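Local coordinates for sporozoite surface protein 2 (Plasmodium vivax, PDB 4HQO), which serves as an adhesive sporozoite surface receptor for gliding motility, here represented by its metal-binding von Willebrand factor A domain and its thrombospondin repeat, at residues D134-K140 against G165-N171; E7-S11 against H242-T246; G232-R236 against H248-C253; W36-I41 against L93-P99; L157-G161 against F186-A190. The protein carries 4 engineered substitutions. All coordinates share one frame; numbering follows the deposited sequence.

Contacts 1, 4 and 5 lie in the von Willebrand factor A domain, contact 3 lies in the thrombospondin repeat, and contact 2 packs the loop of that repeat against the beta-ribbon between the domains. Contact 1 adjoins the bound magnesium, with the Asp134 side chain about 4 Å away, and Pro99 of contact 4 comes within about 8 Å; Gly161 of contact 5 is about 12 Å off. Contacts 1 and 5 (centres about 12 Å apart) touch where Tyr187 OH meets His168 ND1 and Asn171 ND2; contacts 4 and 5 touch through Lys39. Contacts 2 and 3 adjoin in sequence, centres about 21 Å apart. Contacts 1 and 3 are about 73 Å apart between centres, a strongly elongated chain.

Contact 1 (D134-K140 against G165-N171); sequences DGVPNSK and GINHQFN
Asp134 and Gly135 meet Ile166 and Asn167 at the metal-ion-dependent adhesion site of the von Willebrand factor A fold, where the loop after strand 126-133 packs on the start of helix 168-175. Asn167 N donates a hydrogen bond to Asp134 O at 2.7 Å, while its own OD1 caps the helix by accepting from Phe170 N at 2.9 Å. Asp134 OD1 takes Val136 N in an Asx turn, and OD2 bonds Ser30 OG, a magnesium-site residue. Two waters also link OD2 to the backbone of Gly165, one at its N and the other at its O.

Apolar packing centres on Phe170. Its CG lies anti to the backbone N (chi1 -179°), which directs the ring against the loop. Pro137 CD sits over one face, 4.1 Å from the ring centroid. The carbonyl of Lys140 approaches at the edge, and the Lys140 chain slides past in the opposite direction, CG 4.0 Å from Phe170 CE1.

Gly135 has positive phi (80°) and brings its O 3.6 Å from Asn167 CB. Asn171 ND2 is bonded to Tyr187 OH, whereas Asn171 OD1 comes close against Gly135 CA, at 3.1 Å.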
# COMPACT_ATOMS: atom_id res chain seq x y z
N ASP A 134 -9.67 13.73 17.31
CA ASP A 134 -9.43 14.87 18.21
C ASP A 134 -8.26 14.58 19.16
O ASP A 134 -7.87 15.43 19.96
CB ASP A 134 -10.69 15.23 19.01
CG ASP A 134 -11.13 14.13 19.97
OD1 ASP A 134 -10.45 13.07 20.07
OD2 ASP A 134 -12.16 14.34 20.64
N GLY A 135 -7.73 13.37 19.09
CA GLY A 135 -6.51 13.06 19.82
C GLY A 135 -6.70 12.75 21.29
O GLY A 135 -5.83 13.07 22.10
N VAL A 136 -7.83 12.14 21.63
CA VAL A 136 -8.10 11.69 23.00
C VAL A 136 -8.44 10.19 23.00
O VAL A 136 -9.61 9.81 23.06
CB VAL A 136 -9.27 12.48 23.63
CG1 VAL A 136 -9.31 12.25 25.14
CG2 VAL A 136 -9.13 13.97 23.34
N PRO A 137 -7.41 9.33 22.89
CA PRO A 137 -7.66 7.89 22.84
C PRO A 137 -7.97 7.31 24.22
O PRO A 137 -7.77 7.98 25.24
CB PRO A 137 -6.33 7.32 22.32
CG PRO A 137 -5.30 8.30 22.83
CD PRO A 137 -5.98 9.66 22.72
N ASN A 138 -8.47 6.08 24.25
CA ASN A 138 -8.72 5.38 25.50
C ASN A 138 -7.44 5.13 26.28
O ASN A 138 -7.48 5.05 27.51
CB ASN A 138 -9.45 4.06 25.26
CG ASN A 138 -10.91 4.26 24.86
OD1 ASN A 138 -11.45 5.35 24.97
ND2 ASN A 138 -11.55 3.18 24.42
N SER A 139 -6.32 4.99 25.58
CA SER A 139 -5.01 4.82 26.21
C SER A 139 -3.94 5.56 25.42
O SER A 139 -3.65 5.18 24.29
CB SER A 139 -4.63 3.35 26.29
OG SER A 139 -3.35 3.20 26.89
N LYS A 140 -3.38 6.61 26.00
CA LYS A 140 -2.38 7.42 25.30
C LYS A 140 -1.18 6.59 24.87
O LYS A 140 -0.79 6.62 23.71
CB LYS A 140 -1.91 8.60 26.16
CG LYS A 140 -2.85 9.79 26.13
CD LYS A 140 -2.20 11.04 26.71
CE LYS A 140 -3.17 12.21 26.69
NZ LYS A 140 -2.55 13.48 27.19
N GLY A 165 -13.25 19.51 20.34
CA GLY A 165 -12.21 19.79 21.31
C GLY A 165 -10.94 18.99 21.05
O GLY A 165 -10.72 17.93 21.64
N ILE A 166 -10.10 19.52 20.17
CA ILE A 166 -8.90 18.83 19.72
C ILE A 166 -7.72 18.98 20.69
O ILE A 166 -7.40 20.08 21.14
CB ILE A 166 -8.48 19.31 18.32
CG1 ILE A 166 -9.64 19.15 17.34
CG2 ILE A 166 -7.26 18.53 17.82
CD1 ILE A 166 -9.35 19.66 15.94
N ASN A 167 -7.08 17.85 21.00
CA ASN A 167 -5.81 17.85 21.71
C ASN A 167 -4.66 17.86 20.70
O ASN A 167 -4.21 16.80 20.24
CB ASN A 167 -5.71 16.63 22.63
CG ASN A 167 -4.48 16.67 23.54
OD1 ASN A 167 -3.44 17.21 23.18
ND2 ASN A 167 -4.62 16.09 24.72
N HIS A 168 -4.20 19.06 20.34
CA HIS A 168 -3.17 19.21 19.32
C HIS A 168 -1.83 18.66 19.77
O HIS A 168 -1.03 18.21 18.96
CB HIS A 168 -3.02 20.68 18.90
CG HIS A 168 -4.24 21.24 18.24
ND1 HIS A 168 -4.72 20.76 17.04
CD2 HIS A 168 -5.08 22.24 18.61
CE1 HIS A 168 -5.80 21.45 16.70
NE2 HIS A 168 -6.04 22.35 17.63
N GLN A 169 -1.59 18.72 21.08
CA GLN A 169 -0.34 18.19 21.64
C GLN A 169 -0.22 16.69 21.35
O GLN A 169 0.81 16.23 20.86
CB GLN A 169 -0.25 18.48 23.14
CG GLN A 169 1.03 17.98 23.83
CD GLN A 169 0.95 16.50 24.22
OE1 GLN A 169 -0.11 16.00 24.60
NE2 GLN A 169 2.08 15.81 24.13
N PHE A 170 -1.27 15.93 21.65
CA PHE A 170 -1.22 14.50 21.40
C PHE A 170 -1.20 14.17 19.90
O PHE A 170 -0.49 13.27 19.47
CB PHE A 170 -2.37 13.74 22.07
CG PHE A 170 -2.31 12.25 21.83
CD1 PHE A 170 -1.52 11.44 22.63
CD2 PHE A 170 -2.99 11.67 20.76
CE1 PHE A 170 -1.44 10.08 22.40
CE2 PHE A 170 -2.90 10.31 20.52
CZ PHE A 170 -2.13 9.51 21.35
N ASN A 171 -2.02 14.88 19.12
CA ASN A 171 -2.05 14.66 17.68
C ASN A 171 -0.68 14.87 17.05
O ASN A 171 -0.27 14.08 16.20
CB ASN A 171 -3.08 15.56 16.99
CG ASN A 171 -4.50 15.00 17.07
OD1 ASN A 171 -4.70 13.84 17.42
ND2 ASN A 171 -5.48 15.82 16.71
O HOH W 1 -13.54 16.60 20.00
O HOH W 2 -12.07 16.13 22.96

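Contact 2 (E7-S11 against H242-T246); sequences EVKYS and HEKCT
Tyr10 offers one face of its ring to Lys244, whose CG stands 4.1 Å from the ring centroid and 22° off the normal, a CH-pi contact displaced toward the rim near CD1. The His242 ring approaches the phenol end in an oblique pairing: the two planes make 34° and the centroids are 5.7 Å apart. From there His242 NE2 gives a weak, bent hydrogen bond to Tyr10 OH at 3.3 Å.

The bend of the Lys244 chain at chi2 (-69°) keeps CG on the ring and leads the remainder of the chain away from it. Beside this aromatic patch, Val8 presses its CG1 against Cys245 SG at 3.7 Å and against Lys244 CB at 3.9 Å, crossing the lysine side chain at about a right angle. The sulfur is half of the disulfide to Cys216, so the valine packs directly on a covalent crosslink. Within 242-246 the chain is turned by a bond from Cys245 N to His242 O, and His242 and Lys244 both face strand 7-15.

Strand 7-15 pairs antiparallel with 207-215 in a two-stranded ribbon, Val8 joined to Ala214 and Tyr10 to Arg212 through backbone hydrogen bonds. The thrombospondin loop between strands 232-237 and 248-255 packs against this ribbon, His242 touching Ala214 as well.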
# COMPACT_ATOMS: atom_id res chain seq x y z
N GLU A 7 22.23 -15.85 -15.62
CA GLU A 7 21.11 -14.93 -15.41
C GLU A 7 20.74 -14.15 -16.67
O GLU A 7 21.54 -14.03 -17.60
CB GLU A 7 21.43 -13.96 -14.27
CG GLU A 7 22.67 -13.11 -14.51
CD GLU A 7 23.00 -12.22 -13.32
OE1 GLU A 7 22.38 -12.39 -12.25
OE2 GLU A 7 23.89 -11.35 -13.47
N VAL A 8 19.52 -13.62 -16.68
CA VAL A 8 19.05 -12.79 -17.79
C VAL A 8 18.75 -11.36 -17.31
O VAL A 8 18.25 -11.15 -16.21
CB VAL A 8 17.82 -13.41 -18.50
CG1 VAL A 8 16.61 -13.43 -17.58
CG2 VAL A 8 17.51 -12.68 -19.79
N LYS A 9 19.08 -10.39 -18.15
CA LYS A 9 18.88 -8.98 -17.83
C LYS A 9 17.85 -8.35 -18.76
O LYS A 9 17.85 -8.62 -19.96
CB LYS A 9 20.20 -8.21 -17.92
CG LYS A 9 21.29 -8.71 -16.98
CD LYS A 9 22.62 -8.03 -17.27
CE LYS A 9 23.74 -8.59 -16.41
NZ LYS A 9 25.08 -8.12 -16.86
N TYR A 10 16.98 -7.52 -18.20
CA TYR A 10 15.96 -6.85 -18.99
C TYR A 10 15.55 -5.50 -18.38
O TYR A 10 15.74 -5.26 -17.19
CB TYR A 10 14.73 -7.75 -19.17
CG TYR A 10 14.09 -8.20 -17.87
CD1 TYR A 10 14.61 -9.27 -17.16
CD2 TYR A 10 12.97 -7.56 -17.37
CE1 TYR A 10 14.03 -9.69 -15.97
CE2 TYR A 10 12.38 -7.97 -16.18
CZ TYR A 10 12.92 -9.03 -15.48
OH TYR A 10 12.34 -9.45 -14.31
N SER A 11 14.99 -4.64 -19.22
CA SER A 11 14.53 -3.33 -18.78
C SER A 11 13.04 -3.35 -18.40
O SER A 11 12.24 -4.06 -19.00
CB SER A 11 14.76 -2.30 -19.89
OG SER A 11 14.23 -1.04 -19.53
N HIS A 242 11.98 -18.35 -15.59
CA HIS A 242 11.55 -16.98 -15.82
C HIS A 242 11.14 -16.78 -17.28
O HIS A 242 11.65 -17.45 -18.18
CB HIS A 242 12.65 -15.99 -15.43
CG HIS A 242 12.14 -14.64 -15.05
ND1 HIS A 242 11.80 -14.31 -13.75
CD2 HIS A 242 11.89 -13.53 -15.79
CE1 HIS A 242 11.38 -13.06 -13.71
NE2 HIS A 242 11.42 -12.56 -14.94
N GLU A 243 10.22 -15.84 -17.50
CA GLU A 243 9.67 -15.56 -18.83
C GLU A 243 10.73 -15.14 -19.85
O GLU A 243 10.68 -15.54 -21.01
CB GLU A 243 8.61 -14.46 -18.71
CG GLU A 243 8.17 -13.86 -20.03
CD GLU A 243 7.48 -12.53 -19.84
OE1 GLU A 243 7.50 -12.00 -18.71
OE2 GLU A 243 6.92 -12.01 -20.83
N LYS A 244 11.70 -14.35 -19.40
CA LYS A 244 12.74 -13.83 -20.28
C LYS A 244 13.83 -14.87 -20.56
O LYS A 244 14.60 -14.73 -21.51
CB LYS A 244 13.37 -12.58 -19.66
CG LYS A 244 12.43 -11.40 -19.55
CD LYS A 244 12.08 -10.84 -20.92
CE LYS A 244 11.21 -9.61 -20.81
NZ LYS A 244 10.92 -9.03 -22.15
N CYS A 245 13.88 -15.91 -19.74
CA CYS A 245 14.95 -16.91 -19.83
C CYS A 245 14.89 -17.78 -21.08
O CYS A 245 13.83 -18.28 -21.46
CB CYS A 245 14.96 -17.79 -18.58
SG CYS A 245 15.71 -17.02 -17.14
N THR A 246 16.05 -17.95 -21.71
CA THR A 246 16.22 -18.90 -22.80
C THR A 246 16.17 -20.31 -22.23
O THR A 246 16.69 -20.56 -21.14
CB THR A 246 17.58 -18.68 -23.50
OG1 THR A 246 17.61 -17.36 -24.05
CG2 THR A 246 17.80 -19.70 -24.60

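Contact 3 (G232-R236 against H248-C253); sequences GTHSR and HMVSEC
His234 and Cys253 meet on one face of the antiparallel hairpin 232-237/248-255 of the thrombospondin repeat. From the histidine outward, CB stands 4.1 Å from Cys253 SG and CG keeps a similar distance. At CD2 the ring is tucked in: Ser251 O lies at its edge, in plane, 3.5 Å away, and Cys253 CB is 3.6 Å away, off-centre to the ring. Glu252 O lies obliquely to the ring, 3.8 Å from NE2, and ND1 finds its hydrogen bond at Thr223 O. The first torsion puts CG between the backbone N and carbonyl carbon (chi1 66°), leaning the ring toward the partner strand, and Trp222 stacks on it.

The backbones close the pair. His234 N donates to Ser251 O and Ser251 N returns to His234 O, both at 2.9 Å; Gly232 and Cys253 form a second such pair.

Farther along the same face, Arg236 and Met249 run side by side, pointing the same way. The sulfur lies at the guanidinium edge, in plane, where Arg236 NE donates a straight but weak bond to Met249 SD at 3.5 Å. Across the sheet, Ser235 OG touches His248 CE1 at 3.4 Å.

Arg236 makes a cation-pi contact with Trp219, and Cys253 is disulfide-bonded to Cys225. Trp219, Trp222 and Arg236 are consistent with the layered tryptophan-arginine arrangement of thrombospondin repeats, and the methionine sulfur, a soft, weak acceptor, probably steadies the guanidinium beside Trp219.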
# COMPACT_ATOMS: atom_id res chain seq x y z
N GLY A 232 27.73 -32.60 -37.16
CA GLY A 232 26.32 -32.60 -36.81
C GLY A 232 25.99 -31.51 -35.82
O GLY A 232 26.73 -30.53 -35.69
N THR A 233 24.87 -31.67 -35.11
CA THR A 233 24.46 -30.71 -34.10
C THR A 233 23.95 -31.42 -32.85
O THR A 233 23.41 -32.52 -32.93
CB THR A 233 23.33 -29.77 -34.60
OG1 THR A 233 22.16 -30.54 -34.92
CG2 THR A 233 23.77 -28.98 -35.82
N HIS A 234 24.12 -30.78 -31.70
CA HIS A 234 23.47 -31.25 -30.48
C HIS A 234 22.93 -30.06 -29.69
O HIS A 234 23.28 -28.91 -29.97
CB HIS A 234 24.41 -32.11 -29.62
CG HIS A 234 25.59 -31.37 -29.06
ND1 HIS A 234 26.18 -31.72 -27.86
CD2 HIS A 234 26.30 -30.32 -29.53
CE1 HIS A 234 27.19 -30.91 -27.62
NE2 HIS A 234 27.29 -30.05 -28.62
N SER A 235 22.07 -30.33 -28.72
CA SER A 235 21.43 -29.25 -27.97
C SER A 235 21.44 -29.50 -26.47
O SER A 235 21.78 -30.58 -26.01
CB SER A 235 19.99 -29.08 -28.45
OG SER A 235 19.18 -30.14 -27.98
N ARG A 236 21.07 -28.47 -25.71
CA ARG A 236 20.77 -28.65 -24.30
C ARG A 236 19.58 -27.79 -23.89
O ARG A 236 19.39 -26.69 -24.40
CB ARG A 236 21.99 -28.38 -23.42
CG ARG A 236 22.61 -27.00 -23.56
CD ARG A 236 23.74 -26.85 -22.57
NE ARG A 236 24.33 -25.51 -22.57
CZ ARG A 236 25.28 -25.12 -21.73
NH1 ARG A 236 25.73 -25.96 -20.81
NH2 ARG A 236 25.76 -23.88 -21.79
N HIS A 248 16.25 -23.26 -24.62
CA HIS A 248 16.83 -24.18 -25.58
C HIS A 248 18.05 -23.54 -26.23
O HIS A 248 18.14 -22.32 -26.33
CB HIS A 248 15.81 -24.59 -26.65
CG HIS A 248 16.25 -25.74 -27.49
ND1 HIS A 248 16.29 -27.04 -27.02
CD2 HIS A 248 16.68 -25.80 -28.78
CE1 HIS A 248 16.72 -27.84 -27.98
NE2 HIS A 248 16.96 -27.11 -29.05
N MET A 249 18.98 -24.38 -26.66
CA MET A 249 20.26 -23.92 -27.16
C MET A 249 20.85 -25.01 -28.05
O MET A 249 20.96 -26.15 -27.63
CB MET A 249 21.19 -23.63 -25.99
CG MET A 249 22.60 -23.25 -26.37
SD MET A 249 23.61 -22.99 -24.90
CE MET A 249 25.14 -22.46 -25.65
N VAL A 250 21.21 -24.65 -29.27
CA VAL A 250 21.75 -25.61 -30.22
C VAL A 250 23.17 -25.22 -30.63
O VAL A 250 23.46 -24.04 -30.82
CB VAL A 250 20.85 -25.75 -31.47
CG1 VAL A 250 21.39 -26.81 -32.42
CG2 VAL A 250 19.43 -26.09 -31.06
N SER A 251 24.04 -26.21 -30.74
CA SER A 251 25.43 -25.98 -31.13
C SER A 251 25.95 -27.09 -32.03
O SER A 251 25.34 -28.16 -32.13
CB SER A 251 26.31 -25.85 -29.89
OG SER A 251 27.66 -25.66 -30.24
N GLU A 252 27.08 -26.84 -32.69
CA GLU A 252 27.68 -27.82 -33.59
C GLU A 252 28.51 -28.84 -32.82
O GLU A 252 28.95 -28.59 -31.70
CB GLU A 252 28.56 -27.12 -34.63
CG GLU A 252 27.80 -26.16 -35.54
CD GLU A 252 28.71 -25.39 -36.47
OE1 GLU A 252 28.22 -24.49 -37.19
OE2 GLU A 252 29.93 -25.68 -36.49
N CYS A 253 28.72 -30.01 -33.43
CA CYS A 253 29.51 -31.06 -32.82
C CYS A 253 30.08 -31.99 -33.89
O CYS A 253 29.45 -32.21 -34.93
CB CYS A 253 28.67 -31.87 -31.83
SG CYS A 253 27.26 -32.73 -32.57

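Contact 4 (W36-I41 against L93-P99)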
# COMPACT_ATOMS: atom_id res chain seq x y z
N TRP A 36 -19.41 16.34 13.56
CA TRP A 36 -19.61 15.27 12.58
C TRP A 36 -20.22 15.81 11.27
O TRP A 36 -19.76 15.49 10.17
CB TRP A 36 -20.53 14.19 13.19
CG TRP A 36 -20.60 12.93 12.38
CD1 TRP A 36 -21.66 12.50 11.61
CD2 TRP A 36 -19.59 11.93 12.25
NE1 TRP A 36 -21.35 11.30 11.01
CE2 TRP A 36 -20.09 10.92 11.39
CE3 TRP A 36 -18.30 11.78 12.79
CZ2 TRP A 36 -19.35 9.80 11.05
CZ3 TRP A 36 -17.56 10.65 12.45
CH2 TRP A 36 -18.09 9.68 11.58
N ILE A 37 -21.23 16.66 11.38
CA ILE A 37 -21.96 17.14 10.22
C ILE A 37 -21.27 18.30 9.50
O ILE A 37 -21.24 18.34 8.26
CB ILE A 37 -23.39 17.58 10.63
CG1 ILE A 37 -24.17 16.38 11.18
CG2 ILE A 37 -24.12 18.22 9.45
CD1 ILE A 37 -24.24 15.19 10.22
N THR A 38 -20.74 19.24 10.27
CA THR A 38 -20.21 20.47 9.68
C THR A 38 -18.73 20.40 9.33
O THR A 38 -18.22 21.22 8.58
CB THR A 38 -20.40 21.67 10.62
OG1 THR A 38 -19.61 21.46 11.79
CG2 THR A 38 -21.87 21.85 11.00
N LYS A 39 -18.06 19.38 9.85
CA LYS A 39 -16.61 19.27 9.74
C LYS A 39 -16.13 17.90 9.25
O LYS A 39 -15.41 17.80 8.25
CB LYS A 39 -15.95 19.62 11.09
CG LYS A 39 -14.53 19.11 11.25
CD LYS A 39 -13.52 19.99 10.53
CE LYS A 39 -12.09 19.58 10.89
NZ LYS A 39 -11.10 20.49 10.26
N VAL A 40 -16.52 16.84 9.95
CA VAL A 40 -16.02 15.51 9.62
C VAL A 40 -16.51 14.97 8.27
O VAL A 40 -15.72 14.50 7.46
CB VAL A 40 -16.36 14.48 10.70
CG1 VAL A 40 -15.77 13.12 10.33
CG2 VAL A 40 -15.84 14.96 12.06
N ILE A 41 -17.82 15.00 8.06
CA ILE A 41 -18.39 14.55 6.79
C ILE A 41 -17.84 15.36 5.60
O ILE A 41 -17.41 14.76 4.61
CB ILE A 41 -19.95 14.54 6.81
CG1 ILE A 41 -20.45 13.49 7.82
CG2 ILE A 41 -20.50 14.26 5.43
CD1 ILE A 41 -20.06 12.06 7.48
N LEU A 93 -22.76 7.32 6.41
CA LEU A 93 -22.29 7.79 7.71
C LEU A 93 -22.92 9.11 8.10
O LEU A 93 -23.25 9.33 9.26
CB LEU A 93 -20.75 7.91 7.73
CG LEU A 93 -19.97 6.60 7.73
CD1 LEU A 93 -18.49 6.89 7.74
CD2 LEU A 93 -20.33 5.70 8.90
N ARG A 94 -23.09 9.99 7.12
CA ARG A 94 -23.72 11.28 7.38
C ARG A 94 -25.17 11.09 7.84
O ARG A 94 -25.65 11.78 8.74
CB ARG A 94 -23.70 12.17 6.14
CG ARG A 94 -24.34 13.53 6.39
CD ARG A 94 -24.44 14.38 5.13
NE ARG A 94 -25.11 13.69 4.03
CZ ARG A 94 -26.43 13.69 3.83
NH1 ARG A 94 -27.23 14.32 4.68
NH2 ARG A 94 -26.94 13.05 2.80
N LYS A 95 -25.85 10.14 7.22
CA LYS A 95 -27.29 10.00 7.43
C LYS A 95 -27.65 9.19 8.66
O LYS A 95 -28.67 9.43 9.28
CB LYS A 95 -27.93 9.35 6.21
CG LYS A 95 -27.90 10.18 4.94
CD LYS A 95 -28.85 9.58 3.90
CE LYS A 95 -28.81 10.34 2.59
NZ LYS A 95 -29.62 9.67 1.52
N THR A 96 -26.82 8.20 9.02
CA THR A 96 -27.26 7.18 9.96
C THR A 96 -26.34 6.96 11.17
O THR A 96 -26.67 6.18 12.05
CB THR A 96 -27.45 5.82 9.25
OG1 THR A 96 -26.18 5.33 8.82
CG2 THR A 96 -28.39 5.96 8.05
N TYR A 97 -25.19 7.62 11.21
CA TYR A 97 -24.29 7.47 12.34
C TYR A 97 -24.18 8.75 13.16
O TYR A 97 -23.88 9.81 12.62
CB TYR A 97 -22.89 7.01 11.90
CG TYR A 97 -21.98 6.81 13.09
CD1 TYR A 97 -22.12 5.69 13.90
CD2 TYR A 97 -21.02 7.75 13.42
CE1 TYR A 97 -21.31 5.52 15.02
CE2 TYR A 97 -20.22 7.59 14.54
CZ TYR A 97 -20.36 6.47 15.33
OH TYR A 97 -19.55 6.30 16.43
N THR A 98 -24.45 8.65 14.46
CA THR A 98 -24.20 9.76 15.39
C THR A 98 -23.10 9.36 16.35
O THR A 98 -23.15 8.27 16.94
CB THR A 98 -25.47 10.23 16.18
OG1 THR A 98 -25.96 9.18 17.00
CG2 THR A 98 -26.57 10.66 15.24
N PRO A 99 -22.07 10.21 16.48
CA PRO A 99 -20.91 9.87 17.32
C PRO A 99 -21.33 9.60 18.76
O PRO A 99 -22.18 10.30 19.29
CB PRO A 99 -20.04 11.12 17.23
CG PRO A 99 -20.38 11.73 15.90
CD PRO A 99 -21.86 11.47 15.73
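Helices 33-49 and 83-96 of the von Willebrand factor A domain are joined through Trp36, which lies against Leu93, Tyr97 and Pro99. With CG trans to the backbone N (chi1 -170°), its indole reaches across to the end of the second helix. NE1 donates to Leu93 O at 3.2 Å along a nearly straight line, with the acceptor almost in the ring plane but the donor above the carbonyl plane. Tyr97 N uses the same oxygen from the opposite face of that plane, so Leu93 O is gripped by two donors as the helix ends.

One indole face takes two residues. The Tyr97 edge meets the six-membered ring edge-to-face, planes at 63° and CD2 3.6 Å from Trp36 CZ2, while Pro99 CD makes a CH-pi contact with the five-membered ring at 4.2 Å. On the opposite face lies Ile41 CD1. This methyl also packs 3.7 Å from Arg94 N, and the aliphatic part of Arg94 crosses Ile41 at about a right angle. The wider pi-type turn at 36-40 includes the Ile41 N to Trp36 O bond, and both residues face 93-99.

Tyr97 OH is bonded to Gly27 O, and Trp36 and Tyr97 both touch Leu64 of strand 58-65. The bond to Leu93 O satisfies the buried indole N-H inside apolar packing; with both faces occupied and the N-H committed, the rotation of the indole is probably fixed, and Pro99, on its face, has its side chain about 8 Å from the magnesium.

Contact 5 (L157-G161 against F186-A190)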
# COMPACT_ATOMS: atom_id res chain seq x y z
N LEU A 157 2.26 7.80 8.22
CA LEU A 157 1.11 8.20 9.03
C LEU A 157 0.85 9.69 8.94
O LEU A 157 1.71 10.51 9.25
CB LEU A 157 1.30 7.81 10.51
CG LEU A 157 0.23 8.36 11.47
CD1 LEU A 157 -1.13 7.70 11.24
CD2 LEU A 157 0.64 8.24 12.94
N ALA A 158 -0.36 10.04 8.51
CA ALA A 158 -0.77 11.43 8.49
C ALA A 158 -1.92 11.57 9.46
O ALA A 158 -2.82 10.71 9.51
CB ALA A 158 -1.17 11.86 7.08
N VAL A 159 -1.90 12.63 10.25
CA VAL A 159 -2.98 12.87 11.21
C VAL A 159 -3.80 14.08 10.80
O VAL A 159 -3.24 15.14 10.48
CB VAL A 159 -2.45 13.05 12.66
CG1 VAL A 159 -3.61 13.18 13.65
CG2 VAL A 159 -1.55 11.87 13.05
N ILE A 160 -5.12 13.93 10.79
CA ILE A 160 -6.04 15.04 10.51
C ILE A 160 -6.86 15.33 11.76
O ILE A 160 -7.55 14.45 12.28
CB ILE A 160 -7.00 14.72 9.36
CG1 ILE A 160 -6.23 14.28 8.12
CG2 ILE A 160 -7.87 15.96 9.02
CD1 ILE A 160 -5.27 15.30 7.62
N GLY A 161 -6.76 16.55 12.27
CA GLY A 161 -7.50 16.90 13.47
C GLY A 161 -8.97 17.17 13.17
O GLY A 161 -9.29 17.98 12.31
N PHE A 186 3.14 16.17 8.83
CA PHE A 186 2.40 14.96 9.17
C PHE A 186 1.06 15.23 9.86
O PHE A 186 0.32 14.30 10.18
CB PHE A 186 3.27 14.03 10.03
CG PHE A 186 4.56 13.67 9.37
CD1 PHE A 186 4.59 12.74 8.35
CD2 PHE A 186 5.74 14.27 9.75
CE1 PHE A 186 5.78 12.41 7.73
CE2 PHE A 186 6.93 13.95 9.13
CZ PHE A 186 6.95 13.01 8.12
N TYR A 187 0.77 16.50 10.11
CA TYR A 187 -0.44 16.87 10.82
C TYR A 187 -1.09 18.08 10.18
O TYR A 187 -0.43 19.08 9.86
CB TYR A 187 -0.11 17.18 12.29
CG TYR A 187 -1.30 17.57 13.15
CD1 TYR A 187 -2.47 16.83 13.13
CD2 TYR A 187 -1.25 18.67 13.99
CE1 TYR A 187 -3.55 17.17 13.92
CE2 TYR A 187 -2.33 19.02 14.79
CZ TYR A 187 -3.48 18.26 14.74
OH TYR A 187 -4.56 18.59 15.53
N SER A 188 -2.40 18.00 9.98
CA SER A 188 -3.19 19.13 9.50
C SER A 188 -4.47 19.23 10.31
O SER A 188 -5.09 18.22 10.63
CB SER A 188 -3.54 18.93 8.02
OG SER A 188 -4.29 20.03 7.52
N TYR A 189 -4.88 20.45 10.66
CA TYR A 189 -6.13 20.63 11.38
C TYR A 189 -6.99 21.77 10.83
O TYR A 189 -7.78 22.37 11.55
CB TYR A 189 -5.90 20.79 12.89
CG TYR A 189 -5.16 22.04 13.30
CD1 TYR A 189 -3.79 22.14 13.13
CD2 TYR A 189 -5.84 23.10 13.88
CE1 TYR A 189 -3.11 23.29 13.51
CE2 TYR A 189 -5.16 24.25 14.27
CZ TYR A 189 -3.80 24.34 14.08
OH TYR A 189 -3.12 25.47 14.47
N ALA A 190 -6.83 22.05 9.54
CA ALA A 190 -7.67 23.03 8.85
C ALA A 190 -8.80 22.33 8.07
O ALA A 190 -9.45 21.43 8.59
CB ALA A 190 -6.84 23.90 7.94
O HOH W 3 -8.63 19.26 10.06
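Val159 N donates to Phe186 O at 2.8 Å with an almost straight N-H (174°), the shortest direct polar bond between the two segments. The ladder goes on with Ser188 N to Val159 O at 3.0 Å and Gly161 N to Ser188 O at 2.9 Å, the last donor lying in the carbonyl plane. Val159 O has further company: Tyr187 CA makes a C-H...O contact with it, and it lies at the edge of the Tyr187 ring, 3.2 Å from CD1.

Val159 and Tyr187 are a parallel pair on one face, CB of the valine 3.8 Å from CD1 of the tyrosine. The Tyr187 side chain, its CG turned fully away from the backbone N (chi1 -180°), sends the ring along strand 157-161 until CE1 lies beside Gly161 N and OH is 4.0 Å from Gly161 CA. Tyr187 OH is hydrogen-bonded to His168 ND1 and also to Asn171 ND2.

This is a parallel beta-alpha-beta unit: strand 156-161, helix 168-175, then the short strand 187-188 at the border of the central sheet. The helix covers the Val159 and Tyr187 face, Val159 touching Ile174 and Ala175. On the other face Ile160 CD1 meets Ser188 CB at 4.0 Å, and helix 192-203 packs there, with Ala195 on Ile160 and Leu198 on Ser188. Past the last strand bond, one water donates to both Gly161 O and Ala190 O, 2.7 Å from each.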